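Local atomic coordinates of galactitol 1-phosphate 5-dehydrogenase (Escherichia coli, PDB entry 4UEJ), a protein that catalyses the NAD-dependent oxidation of galactitol 1-phosphate to D-tagatose 6-phosphate, as a zinc-containing member of the alcohol dehydrogenase family. Residues 70-75 / 123-128; 208-213 / 222-227. One frame throughout, in Å; residues are numbered along the deposited sequence.

How the contacts relate
The two contacts share no element of the fold: contact 1 ties a loop to a strand end in the GroES-like part of the chain, contact 2 packs a helix end against the edge strand of the Rossmann-type sheet. Their centres lie 47 Å apart, on opposite sides of the chain's centre, and their nearest atoms are about 34 Å from each other. Both are partly buried and bury similar areas, 208 and 203 Å², yet their chemistry differs. Contact 1 is held by a two-pronged salt bridge at an exposed aspartate, with a leucine methyl over one guanidinium face and against a valine; contact 2 relies on apolar side chains around a phenylalanine and adds one water-mediated link.

Contact 1: 70-75 / 123-128; sequences SGVDDL and VKRKNV
Segment 70-75 is an irregular loop, whereas 123-128 leaves the end of strand 120-124 through a short 3-10 turn, in which V128 N hydrogen-bonds to R125 O. The backbones stay apart: the nearest CA atoms, those of V72 and R125, are 7.2 Å from each other, so side chains must bridge the gap. R125 does most of this. Its CG is anti to the backbone N (chi1 168°) and the chain bends at chi2, which brings the guanidinium tip to tip with the carboxylate of D74. The grip is side-on and two-pronged: NE of R125 donates to OD1 of D74 at 2.9 Å, almost straight at 172°, while NH2 of R125 reaches OD2 of D74, also at 2.9 Å but more bent. The carboxylate and guanidinium planes are 35° apart, and both nitrogens meet the oxygens from above the carboxylate plane. L75 lies over one guanidinium face, its CD1 3.6 Å from NE of R125, and the same methyl meets CG2 of V128 at 3.5 Å. One leucine methyl thus touches both the charged group and the V128 side chain. An alanine here removes both donors to D74 and the group under L75, and would probably loosen the loop from the turn. V72 adds a lighter touch, CG1 to CD of R125 at 4.2 Å. Within the GroES-like domain, the loop joins strands 60-68 and 80-83; strand 27-36 backs the contact, V28 touching both V72 and V128, and the backbone of R125 is hydrogen-bonded to that of D26.

Contact 2: 208-213 / 222-227; sequences QTFNSS and SVLREL
Strand 208-211 is, within this chain, the outermost on its side of the parallel, Rossmann-type sheet, and the contact packs the end of helix 217-223 and the turn after it against this strand, in the first half of the beta-alpha-beta crossover from 208-211 through 217-223 to 231-235. CA atoms of F210 and V223, the nearest pair, are 9.5 Å apart, a spacing filled by side chains. The apolar part centres on F210. Its ring points tip-first at V223, with CZ of F210 3.6 Å from CG1 of V223. L224 crosses obliquely and meets the ring edge in plane, its CG 3.7 Å from CE2 of F210; both neighbours therefore approach the rim. L224 also touches I165 of strand 163-167, which lies two strands in from the edge.

Q208 supplies the mixed contacts. Extended beyond CG, it brings OE1 to 3.4 Å from CG1 of V223, while its NE2 lies 3.8 Å from CD2 of L224 and near CD1 of L227.

Across the segments the polar link runs through that amide nitrogen; within 208-213, N211 forms an Asx turn, its OD1 accepting from the backbone N and OG of S213. NE2 of Q208 is also hydrogen-bonded to OG1 of T189 on the adjacent strand 187-192, and a water spans the segments, accepting from NE2 of Q208 at 2.9 Å and donating to the backbone O of V223 at 2.8 Å.

Contact 1: 70-75 / 123-128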
loop_
_atom_site.group_PDB
_atom_site.type_symbol
_atom_site.label_atom_id
_atom_site.label_comp_id
_atom_site.label_asym_id
_atom_site.label_seq_id
_atom_site.Cartn_x
_atom_site.Cartn_y
_atom_site.Cartn_z
ATOM N N SER A 70 33.878 -26.336 -14.333
ATOM C CA SER A 70 34.240 -26.578 -15.723
ATOM C C SER A 70 33.223 -25.996 -16.707
ATOM O O SER A 70 33.511 -25.852 -17.896
ATOM C CB SER A 70 34.401 -28.080 -15.953
ATOM O OG SER A 70 33.248 -28.776 -15.514
ATOM N N GLY A 71 32.037 -25.663 -16.211
ATOM C CA GLY A 71 31.004 -25.090 -17.052
ATOM C C GLY A 71 30.989 -23.574 -17.034
ATOM O O GLY A 71 30.159 -22.951 -17.698
ATOM N N VAL A 72 31.900 -22.976 -16.270
ATOM C CA VAL A 72 31.967 -21.519 -16.160
ATOM C C VAL A 72 32.993 -20.954 -17.138
ATOM O O VAL A 72 34.196 -21.198 -17.005
ATOM C CB VAL A 72 32.324 -21.067 -14.726
ATOM C CG1 VAL A 72 32.494 -19.547 -14.671
ATOM C CG2 VAL A 72 31.252 -21.515 -13.740
ATOM N N ASP A 73 32.515 -20.202 -18.125
ATOM C CA ASP A 73 33.391 -19.717 -19.188
ATOM C C ASP A 73 33.566 -18.199 -19.200
ATOM O O ASP A 73 34.377 -17.673 -19.966
ATOM C CB ASP A 73 32.880 -20.197 -20.559
ATOM C CG ASP A 73 31.488 -19.662 -20.910
ATOM O OD1 ASP A 73 30.949 -18.796 -20.189
ATOM O OD2 ASP A 73 30.929 -20.112 -21.934
ATOM N N ASP A 74 32.821 -17.497 -18.351
ATOM C CA ASP A 74 32.858 -16.039 -18.379
ATOM C C ASP A 74 33.441 -15.438 -17.099
ATOM O O ASP A 74 33.342 -14.236 -16.868
ATOM C CB ASP A 74 31.459 -15.479 -18.658
ATOM C CG ASP A 74 30.463 -15.771 -17.544
ATOM O OD1 ASP A 74 30.694 -16.693 -16.731
ATOM O OD2 ASP A 74 29.430 -15.075 -17.495
ATOM N N LEU A 75 34.063 -16.281 -16.283
ATOM C CA LEU A 75 34.788 -15.818 -15.106
ATOM C C LEU A 75 36.080 -16.593 -14.949
ATOM O O LEU A 75 36.175 -17.751 -15.352
ATOM C CB LEU A 75 33.948 -15.958 -13.839
ATOM C CG LEU A 75 32.854 -14.929 -13.578
ATOM C CD1 LEU A 75 32.242 -15.218 -12.228
ATOM C CD2 LEU A 75 33.400 -13.506 -13.638
ATOM N N VAL A 123 29.767 -20.976 -4.364
ATOM C CA VAL A 123 28.414 -20.561 -4.747
ATOM C C VAL A 123 28.183 -20.812 -6.235
ATOM O O VAL A 123 29.122 -21.121 -6.966
ATOM C CB VAL A 123 28.152 -19.061 -4.455
ATOM C CG1 VAL A 123 28.387 -18.733 -2.984
ATOM C CG2 VAL A 123 29.022 -18.181 -5.339
ATOM N N LYS A 124 26.940 -20.664 -6.690
ATOM C CA LYS A 124 26.652 -20.772 -8.117
ATOM C C LYS A 124 27.192 -19.563 -8.868
ATOM O O LYS A 124 27.293 -18.472 -8.309
ATOM C CB LYS A 124 25.147 -20.899 -8.372
ATOM C CG LYS A 124 24.469 -21.996 -7.587
ATOM C CD LYS A 124 25.141 -23.334 -7.772
ATOM C CE LYS A 124 24.410 -24.385 -6.951
ATOM N NZ LYS A 124 25.050 -25.724 -7.012
ATOM N N ARG A 125 27.542 -19.765 -10.135
ATOM C CA ARG A 125 27.884 -18.653 -11.026
ATOM C C ARG A 125 26.852 -17.530 -10.936
ATOM O O ARG A 125 27.195 -16.344 -10.920
ATOM C CB ARG A 125 27.998 -19.144 -12.476
ATOM C CG ARG A 125 28.069 -18.028 -13.523
ATOM C CD ARG A 125 29.298 -17.164 -13.328
ATOM N NE ARG A 125 29.344 -16.045 -14.268
ATOM C CZ ARG A 125 28.859 -14.830 -14.018
ATOM N NH1 ARG A 125 28.275 -14.562 -12.856
ATOM N NH2 ARG A 125 28.957 -13.877 -14.936
ATOM N N LYS A 126 25.583 -17.905 -10.848
ATOM C CA LYS A 126 24.517 -16.916 -10.811
ATOM C C LYS A 126 24.482 -16.155 -9.488
ATOM O O LYS A 126 23.734 -15.190 -9.350
ATOM C CB LYS A 126 23.166 -17.577 -11.078
ATOM C CG LYS A 126 22.960 -17.914 -12.553
ATOM C CD LYS A 126 21.526 -18.301 -12.851
ATOM C CE LYS A 126 21.145 -17.944 -14.281
ATOM N NZ LYS A 126 22.104 -18.516 -15.268
ATOM N N ASN A 127 25.294 -16.591 -8.526
ATOM C CA ASN A 127 25.400 -15.917 -7.232
ATOM C C ASN A 127 26.596 -14.971 -7.130
ATOM O O ASN A 127 26.942 -14.533 -6.038
ATOM C CB ASN A 127 25.498 -16.937 -6.088
ATOM C CG ASN A 127 24.220 -17.713 -5.873
ATOM O OD1 ASN A 127 24.239 -18.948 -5.815
ATOM N ND2 ASN A 127 23.100 -16.999 -5.735
ATOM N N VAL A 128 27.255 -14.680 -8.246
ATOM C CA VAL A 128 28.283 -13.641 -8.221
ATOM C C VAL A 128 28.062 -12.647 -9.346
ATOM O O VAL A 128 27.507 -12.981 -10.398
ATOM C CB VAL A 128 29.716 -14.208 -8.324
ATOM C CG1 VAL A 128 30.048 -15.059 -7.105
ATOM C CG2 VAL A 128 29.887 -15.009 -9.591
#

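Contact 2: 208-213 / 222-227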
loop_
_atom_site.group_PDB
_atom_site.type_symbol
_atom_site.label_atom_id
_atom_site.label_comp_id
_atom_site.label_asym_id
_atom_site.label_seq_id
_atom_site.Cartn_x
_atom_site.Cartn_y
_atom_site.Cartn_z
ATOM N N GLN A 208 17.140 18.395 4.581
ATOM C CA GLN A 208 16.716 18.553 5.966
ATOM C C GLN A 208 16.552 17.207 6.657
ATOM O O GLN A 208 16.401 16.176 5.995
ATOM C CB GLN A 208 15.410 19.324 6.034
ATOM C CG GLN A 208 14.253 18.548 5.453
ATOM C CD GLN A 208 13.023 19.404 5.285
ATOM O OE1 GLN A 208 12.942 20.514 5.829
ATOM N NE2 GLN A 208 12.058 18.905 4.522
ATOM N N THR A 209 16.598 17.241 7.987
ATOM C CA THR A 209 16.474 16.055 8.824
ATOM C C THR A 209 15.523 16.309 9.991
ATOM O O THR A 209 15.503 17.398 10.569
ATOM C CB THR A 209 17.833 15.606 9.395
ATOM O OG1 THR A 209 18.417 16.666 10.168
ATOM C CG2 THR A 209 18.794 15.221 8.276
ATOM N N PHE A 210 14.728 15.300 10.328
ATOM C CA PHE A 210 13.866 15.346 11.498
ATOM C C PHE A 210 14.283 14.274 12.500
ATOM O O PHE A 210 14.381 13.091 12.155
ATOM C CB PHE A 210 12.395 15.126 11.112
ATOM C CG PHE A 210 11.890 16.052 10.035
ATOM C CD1 PHE A 210 12.350 17.358 9.937
ATOM C CD2 PHE A 210 10.921 15.622 9.140
ATOM C CE1 PHE A 210 11.869 18.209 8.950
ATOM C CE2 PHE A 210 10.434 16.465 8.150
ATOM C CZ PHE A 210 10.909 17.763 8.059
ATOM N N ASN A 211 14.522 14.691 13.732
ATOM C CA ASN A 211 14.747 13.775 14.839
ATOM C C ASN A 211 13.408 13.358 15.422
ATOM O O ASN A 211 12.737 14.166 16.056
ATOM C CB ASN A 211 15.610 14.441 15.911
ATOM C CG ASN A 211 16.053 13.478 16.994
ATOM O OD1 ASN A 211 15.273 12.661 17.481
ATOM N ND2 ASN A 211 17.320 13.575 17.383
ATOM N N SER A 212 13.013 12.107 15.222
ATOM C CA SER A 212 11.648 11.714 15.571
ATOM C C SER A 212 11.459 11.545 17.078
ATOM O O SER A 212 10.340 11.343 17.553
ATOM C CB SER A 212 11.263 10.431 14.840
ATOM O OG SER A 212 12.066 9.346 15.252
ATOM N N SER A 213 12.548 11.636 17.829
ATOM C CA SER A 213 12.453 11.598 19.281
ATOM C C SER A 213 12.232 13.008 19.823
ATOM O O SER A 213 11.987 13.199 21.015
ATOM C CB SER A 213 13.713 10.973 19.889
ATOM O OG SER A 213 14.827 11.843 19.779
ATOM N N SER A 222 4.094 19.836 9.208
ATOM C CA SER A 222 4.106 21.279 9.074
ATOM C C SER A 222 5.344 21.763 8.330
ATOM O O SER A 222 5.244 22.616 7.455
ATOM C CB SER A 222 4.024 21.940 10.449
ATOM O OG SER A 222 4.092 23.346 10.327
ATOM N N VAL A 223 6.511 21.216 8.662
ATOM C CA VAL A 223 7.718 21.579 7.934
ATOM C C VAL A 223 7.640 21.094 6.485
ATOM O O VAL A 223 8.119 21.764 5.568
ATOM C CB VAL A 223 8.986 21.013 8.604
ATOM C CG1 VAL A 223 10.194 21.279 7.734
ATOM C CG2 VAL A 223 9.190 21.646 9.982
ATOM N N LEU A 224 7.036 19.925 6.282
ATOM C CA LEU A 224 6.954 19.330 4.950
ATOM C C LEU A 224 5.897 19.939 4.037
ATOM O O LEU A 224 5.802 19.536 2.886
ATOM C CB LEU A 224 6.673 17.831 5.048
ATOM C CG LEU A 224 7.799 16.948 5.568
ATOM C CD1 LEU A 224 7.261 15.565 5.927
ATOM C CD2 LEU A 224 8.901 16.856 4.522
ATOM N N ARG A 225 5.109 20.893 4.534
ATOM C CA ARG A 225 4.004 21.449 3.744
ATOM C C ARG A 225 4.380 21.810 2.302
ATOM O O ARG A 225 3.678 21.420 1.361
ATOM C CB ARG A 225 3.425 22.685 4.438
ATOM C CG ARG A 225 2.537 22.357 5.630
ATOM C CD ARG A 225 1.248 21.674 5.193
ATOM N NE ARG A 225 0.353 22.587 4.483
ATOM C CZ ARG A 225 -0.802 22.222 3.931
ATOM N NH1 ARG A 225 -1.206 20.961 4.008
ATOM N NH2 ARG A 225 -1.550 23.118 3.301
ATOM N N GLU A 226 5.488 22.526 2.127
ATOM C CA GLU A 226 5.910 22.942 0.792
ATOM C C GLU A 226 6.354 21.763 -0.071
ATOM O O GLU A 226 6.401 21.858 -1.299
ATOM C CB GLU A 226 7.054 23.953 0.886
ATOM C CG GLU A 226 6.823 25.079 1.864
ATOM C CD GLU A 226 7.958 26.091 1.838
ATOM O OE1 GLU A 226 8.999 25.804 1.205
ATOM O OE2 GLU A 226 7.811 27.169 2.451
ATOM N N LEU A 227 6.696 20.654 0.571
ATOM C CA LEU A 227 7.193 19.490 -0.141
ATOM C C LEU A 227 6.230 18.324 -0.036
ATOM O O LEU A 227 6.655 17.176 -0.114
ATOM C CB LEU A 227 8.549 19.047 0.408
ATOM C CG LEU A 227 9.699 20.030 0.215
ATOM C CD1 LEU A 227 10.973 19.391 0.713
ATOM C CD2 LEU A 227 9.827 20.434 -1.240
HETATM O O HOH W 1 9.997 20.766 3.754
#